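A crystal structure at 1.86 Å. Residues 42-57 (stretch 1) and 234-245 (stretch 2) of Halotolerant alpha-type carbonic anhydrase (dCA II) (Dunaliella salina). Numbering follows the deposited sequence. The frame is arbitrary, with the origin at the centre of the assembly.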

# COMPACT_ATOMS: atom_id res chain seq x y z
N LYS A 42 -16.26 -1.73 -18.34
CA LYS A 42 -16.15 -2.41 -17.05
C LYS A 42 -15.66 -1.53 -15.92
O LYS A 42 -16.20 -1.54 -14.83
CB LYS A 42 -15.26 -3.63 -17.26
CG LYS A 42 -15.23 -4.69 -16.16
CD LYS A 42 -14.51 -5.84 -16.85
CE LYS A 42 -14.03 -6.90 -15.93
NZ LYS A 42 -13.16 -7.83 -16.74
N TYR A 43 -14.68 -0.70 -16.20
CA TYR A 43 -14.06 0.16 -15.20
C TYR A 43 -13.98 1.62 -15.63
O TYR A 43 -12.88 2.20 -15.85
CB TYR A 43 -12.65 -0.39 -14.92
CG TYR A 43 -12.60 -1.83 -14.55
CD1 TYR A 43 -13.35 -2.32 -13.50
CD2 TYR A 43 -11.76 -2.73 -15.23
CE1 TYR A 43 -13.26 -3.62 -13.12
CE2 TYR A 43 -11.67 -4.04 -14.84
CZ TYR A 43 -12.42 -4.49 -13.80
OH TYR A 43 -12.33 -5.81 -13.39
N PRO A 44 -15.15 2.28 -15.70
CA PRO A 44 -15.21 3.68 -16.10
C PRO A 44 -14.38 4.62 -15.24
O PRO A 44 -13.81 5.61 -15.77
CB PRO A 44 -16.72 4.00 -16.07
CG PRO A 44 -17.24 3.06 -15.04
CD PRO A 44 -16.49 1.75 -15.35
N ALA A 45 -14.22 4.33 -13.94
CA ALA A 45 -13.45 5.25 -13.08
C ALA A 45 -11.94 5.15 -13.31
O ALA A 45 -11.20 6.05 -12.91
CB ALA A 45 -13.79 5.04 -11.59
N CYS A 46 -11.50 4.09 -13.96
CA CYS A 46 -10.05 3.97 -14.26
C CYS A 46 -9.59 4.97 -15.29
O CYS A 46 -8.38 5.12 -15.53
CB CYS A 46 -9.68 2.54 -14.68
SG CYS A 46 -9.92 1.34 -13.34
N SER A 47 -10.55 5.68 -15.89
CA SER A 47 -10.26 6.75 -16.84
C SER A 47 -10.32 8.13 -16.17
O SER A 47 -10.19 9.14 -16.85
CB SER A 47 -11.28 6.79 -18.01
OG SER A 47 -11.10 5.68 -18.81
N GLY A 48 -10.54 8.19 -14.86
CA GLY A 48 -10.59 9.51 -14.20
C GLY A 48 -9.34 10.39 -14.32
O GLY A 48 -8.30 9.97 -14.88
N SER A 49 -9.41 11.63 -13.80
CA SER A 49 -8.28 12.53 -13.83
C SER A 49 -7.50 12.70 -12.52
O SER A 49 -6.55 13.50 -12.47
CB SER A 49 -8.70 13.92 -14.41
OG SER A 49 -9.83 14.42 -13.71
N ASN A 50 -7.86 11.93 -11.48
CA ASN A 50 -7.11 11.95 -10.21
C ASN A 50 -6.64 10.49 -9.94
O ASN A 50 -6.79 9.91 -8.84
CB ASN A 50 -7.98 12.44 -9.09
CG ASN A 50 -8.54 13.83 -9.37
OD1 ASN A 50 -7.81 14.82 -9.43
ND2 ASN A 50 -9.82 13.89 -9.61
N GLN A 51 -6.06 9.88 -10.96
CA GLN A 51 -5.62 8.50 -10.80
C GLN A 51 -4.27 8.30 -10.15
O GLN A 51 -3.42 9.19 -10.16
CB GLN A 51 -5.65 7.79 -12.15
CG GLN A 51 -7.10 7.73 -12.77
CD GLN A 51 -7.90 6.69 -12.04
OE1 GLN A 51 -7.65 5.49 -12.18
NE2 GLN A 51 -8.87 7.13 -11.19
N SER A 52 -4.07 7.10 -9.63
CA SER A 52 -2.81 6.72 -8.98
C SER A 52 -2.34 5.42 -9.65
O SER A 52 -3.17 4.61 -10.15
CB SER A 52 -3.01 6.47 -7.47
OG SER A 52 -3.39 7.69 -6.83
N PRO A 53 -1.02 5.15 -9.58
CA PRO A 53 0.07 5.93 -8.95
C PRO A 53 0.56 7.09 -9.82
O PRO A 53 0.08 7.25 -10.92
CB PRO A 53 1.19 4.89 -8.74
CG PRO A 53 1.03 4.00 -9.93
CD PRO A 53 -0.49 3.90 -10.18
N ILE A 54 1.57 7.82 -9.33
CA ILE A 54 2.12 8.95 -10.07
C ILE A 54 3.60 9.01 -9.75
O ILE A 54 4.10 8.32 -8.86
CB ILE A 54 1.50 10.33 -9.61
CG1 ILE A 54 1.70 10.53 -8.10
CG2 ILE A 54 -0.00 10.37 -9.95
CD1 ILE A 54 1.42 12.02 -7.60
N ASP A 55 4.32 9.82 -10.52
CA ASP A 55 5.71 10.08 -10.20
C ASP A 55 5.77 11.19 -9.12
O ASP A 55 5.00 12.15 -9.13
CB ASP A 55 6.51 10.58 -11.43
CG ASP A 55 7.92 10.96 -11.04
OD1 ASP A 55 8.61 10.06 -10.48
OD2 ASP A 55 8.34 12.14 -11.24
N ILE A 56 6.69 11.07 -8.17
CA ILE A 56 6.83 12.06 -7.12
C ILE A 56 8.15 12.80 -7.45
O ILE A 56 9.23 12.26 -7.27
CB ILE A 56 6.98 11.41 -5.72
CG1 ILE A 56 5.86 10.39 -5.43
CG2 ILE A 56 6.97 12.50 -4.62
CD1 ILE A 56 4.51 11.00 -5.44
N ASN A 57 8.03 14.02 -7.94
CA ASN A 57 9.18 14.84 -8.30
C ASN A 57 9.42 15.71 -7.09
O ASN A 57 8.70 16.69 -6.85
CB ASN A 57 8.83 15.67 -9.54
CG ASN A 57 9.98 16.50 -10.02
OD1 ASN A 57 10.68 17.09 -9.24
ND2 ASN A 57 10.16 16.56 -11.33
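Stretch 2 234-245: PGCDERVKWHVF

How does stretch 2 run along stretch 1? The two chains advance in the same sense: Y43 lies nearest G235, C46 nearest C236, N50 nearest E238 and I56 nearest V244, with CA to CA distances of 5.4, 4.9, 6.4 and 8.5 Å. They are therefore close at the start and drift apart later on. Stretch 2 begins as loop, with a cis peptide bond before G235 and a positive phi (59°) at C236, and becomes a strand from V240 to F245. Facing its loop half is the short 3-10 segment of stretch 1, P44 to S47. Together the two stretches bury 591 Å².

What fixes the two chains covalently? A disulfide joins C46 SG to C236 SG at 2.1 Å, with a chi3 of 83°, close to the right angle that such bonds favour. Both cysteines have chi1 in the m well. The link pins C236, one residue past the cis peptide bond between P234 and G235, to the 3-10 segment, and C46 SG also lies 4.0 Å from P234 CA.

Which polar groups hold the loops together? E238, whose CA-to-CB bond points toward stretch 1, reaches out in an extended side chain and offers its carboxylate to several donors. OE1 of E238 accepts from N50 N at 2.9 Å and from Q51 NE2 at 2.8 Å, while E238 OE2 accepts from N50 ND2 at 3.1 Å. Q51 NE2 gives a further hydrogen bond to C236 O at 3.2 Å, so one amide group ties both the backbone and the acid of stretch 2. The carboxylate packs tightly beside G48: G48 CA is 3.2 Å from E238 OE1, and a CB there would clash with that oxygen. Water 2 bridges the same region, accepting from S49 N at 2.8 Å and donating to E238 OE2 at 2.7 Å; water 1 similarly connects A45 N, at 3.0 Å, to G235 O, at 2.9 Å. Beyond these bonds, S52 OG approaches W242 NE1 to 3.0 Å, but the angle is too poor for a hydrogen bond, and each atom is satisfied elsewhere in the structure.

Where do apolar surfaces meet? P234 lies over one face of the Y43 ring, its CB 3.4 Å from the Y43 ring centroid and only 9° off the normal, a CH-pi contact; the closest atoms are Y43 CE1 and P234 CB at 3.5 Å. At the far end I56 and V244 point toward each other's stretch and touch loosely, I56 CG1 to V244 CG1 at 4.4 Å.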

# COMPACT_ATOMS: atom_id res chain seq x y z
N PRO A 234 -8.53 -1.91 -10.23
CA PRO A 234 -9.93 -1.56 -10.59
C PRO A 234 -10.83 -1.76 -9.33
O PRO A 234 -10.57 -2.69 -8.58
CB PRO A 234 -10.27 -2.58 -11.66
CG PRO A 234 -8.92 -2.74 -12.45
CD PRO A 234 -7.90 -2.79 -11.27
N GLY A 235 -11.91 -0.99 -9.12
CA GLY A 235 -12.38 0.04 -10.05
C GLY A 235 -11.70 1.41 -10.06
O GLY A 235 -12.29 2.36 -10.56
N CYS A 236 -10.48 1.54 -9.49
CA CYS A 236 -9.73 2.80 -9.50
C CYS A 236 -10.48 3.96 -8.85
O CYS A 236 -10.31 5.10 -9.24
CB CYS A 236 -9.43 3.19 -10.95
SG CYS A 236 -8.58 1.86 -11.86
N ASP A 237 -11.33 3.67 -7.88
CA ASP A 237 -12.09 4.73 -7.23
C ASP A 237 -11.22 5.88 -6.75
O ASP A 237 -10.26 5.65 -6.04
CB ASP A 237 -12.79 4.24 -5.94
CG ASP A 237 -13.47 2.87 -6.09
OD1 ASP A 237 -13.27 2.11 -7.06
OD2 ASP A 237 -14.20 2.51 -5.15
N GLU A 238 -11.63 7.12 -7.02
CA GLU A 238 -10.91 8.32 -6.61
C GLU A 238 -11.32 8.77 -5.19
O GLU A 238 -11.98 9.81 -5.00
CB GLU A 238 -11.14 9.40 -7.65
CG GLU A 238 -10.35 9.03 -8.96
CD GLU A 238 -10.42 10.04 -10.07
OE1 GLU A 238 -9.77 9.81 -11.10
OE2 GLU A 238 -11.13 11.06 -9.94
N ARG A 239 -10.94 7.95 -4.22
CA ARG A 239 -11.29 8.21 -2.81
C ARG A 239 -10.11 7.93 -1.89
O ARG A 239 -10.27 7.51 -0.73
CB ARG A 239 -12.55 7.38 -2.44
CG ARG A 239 -12.41 5.87 -2.47
CD ARG A 239 -13.83 5.18 -2.53
NE ARG A 239 -13.73 3.72 -2.63
CZ ARG A 239 -13.67 2.87 -1.61
NH1 ARG A 239 -13.63 1.60 -1.88
NH2 ARG A 239 -13.62 3.27 -0.32
N VAL A 240 -8.91 8.21 -2.39
CA VAL A 240 -7.72 7.98 -1.57
C VAL A 240 -6.83 9.16 -1.29
O VAL A 240 -6.38 9.83 -2.22
CB VAL A 240 -6.77 6.92 -2.21
CG1 VAL A 240 -5.50 6.75 -1.34
CG2 VAL A 240 -7.48 5.60 -2.35
N LYS A 241 -6.55 9.43 -0.01
CA LYS A 241 -5.57 10.47 0.33
C LYS A 241 -4.24 9.67 0.41
O LYS A 241 -4.09 8.77 1.26
CB LYS A 241 -5.87 11.10 1.69
CG LYS A 241 -7.19 11.82 1.73
CD LYS A 241 -7.39 12.79 0.57
CE LYS A 241 -8.62 13.63 0.81
NZ LYS A 241 -8.79 14.56 -0.37
N TRP A 242 -3.30 9.97 -0.49
CA TRP A 242 -2.05 9.24 -0.54
C TRP A 242 -0.97 9.89 0.32
O TRP A 242 -0.89 11.14 0.41
CB TRP A 242 -1.55 9.11 -2.03
CG TRP A 242 -2.19 7.95 -2.75
CD1 TRP A 242 -3.30 7.97 -3.58
CD2 TRP A 242 -1.80 6.61 -2.64
NE1 TRP A 242 -3.60 6.70 -4.00
CE2 TRP A 242 -2.68 5.84 -3.44
CE3 TRP A 242 -0.76 5.96 -1.95
CZ2 TRP A 242 -2.56 4.45 -3.57
CZ3 TRP A 242 -0.62 4.60 -2.08
CH2 TRP A 242 -1.53 3.84 -2.89
N HIS A 243 -0.14 9.06 0.94
CA HIS A 243 0.99 9.54 1.75
C HIS A 243 2.16 8.63 1.33
O HIS A 243 2.29 7.51 1.82
CB HIS A 243 0.70 9.39 3.25
CG HIS A 243 -0.62 9.94 3.69
ND1 HIS A 243 -1.83 9.36 3.35
CD2 HIS A 243 -0.93 11.05 4.41
CE1 HIS A 243 -2.82 10.10 3.82
NE2 HIS A 243 -2.30 11.13 4.47
N VAL A 244 3.00 9.09 0.41
CA VAL A 244 4.12 8.28 -0.06
C VAL A 244 5.43 8.73 0.62
O VAL A 244 5.91 9.82 0.34
CB VAL A 244 4.23 8.40 -1.59
CG1 VAL A 244 5.34 7.50 -2.09
CG2 VAL A 244 2.91 7.99 -2.21
N PHE A 245 5.95 7.92 1.55
CA PHE A 245 7.19 8.25 2.26
C PHE A 245 8.34 8.19 1.30
O PHE A 245 8.49 7.24 0.61
CB PHE A 245 7.37 7.27 3.43
CG PHE A 245 6.40 7.55 4.52
CD1 PHE A 245 6.81 8.24 5.66
CD2 PHE A 245 5.03 7.30 4.33
CE1 PHE A 245 5.87 8.69 6.63
CE2 PHE A 245 4.06 7.74 5.26
CZ PHE A 245 4.49 8.43 6.43
O HOH W 1 -14.31 1.71 -12.47
O HOH W 2 -11.71 12.18 -12.29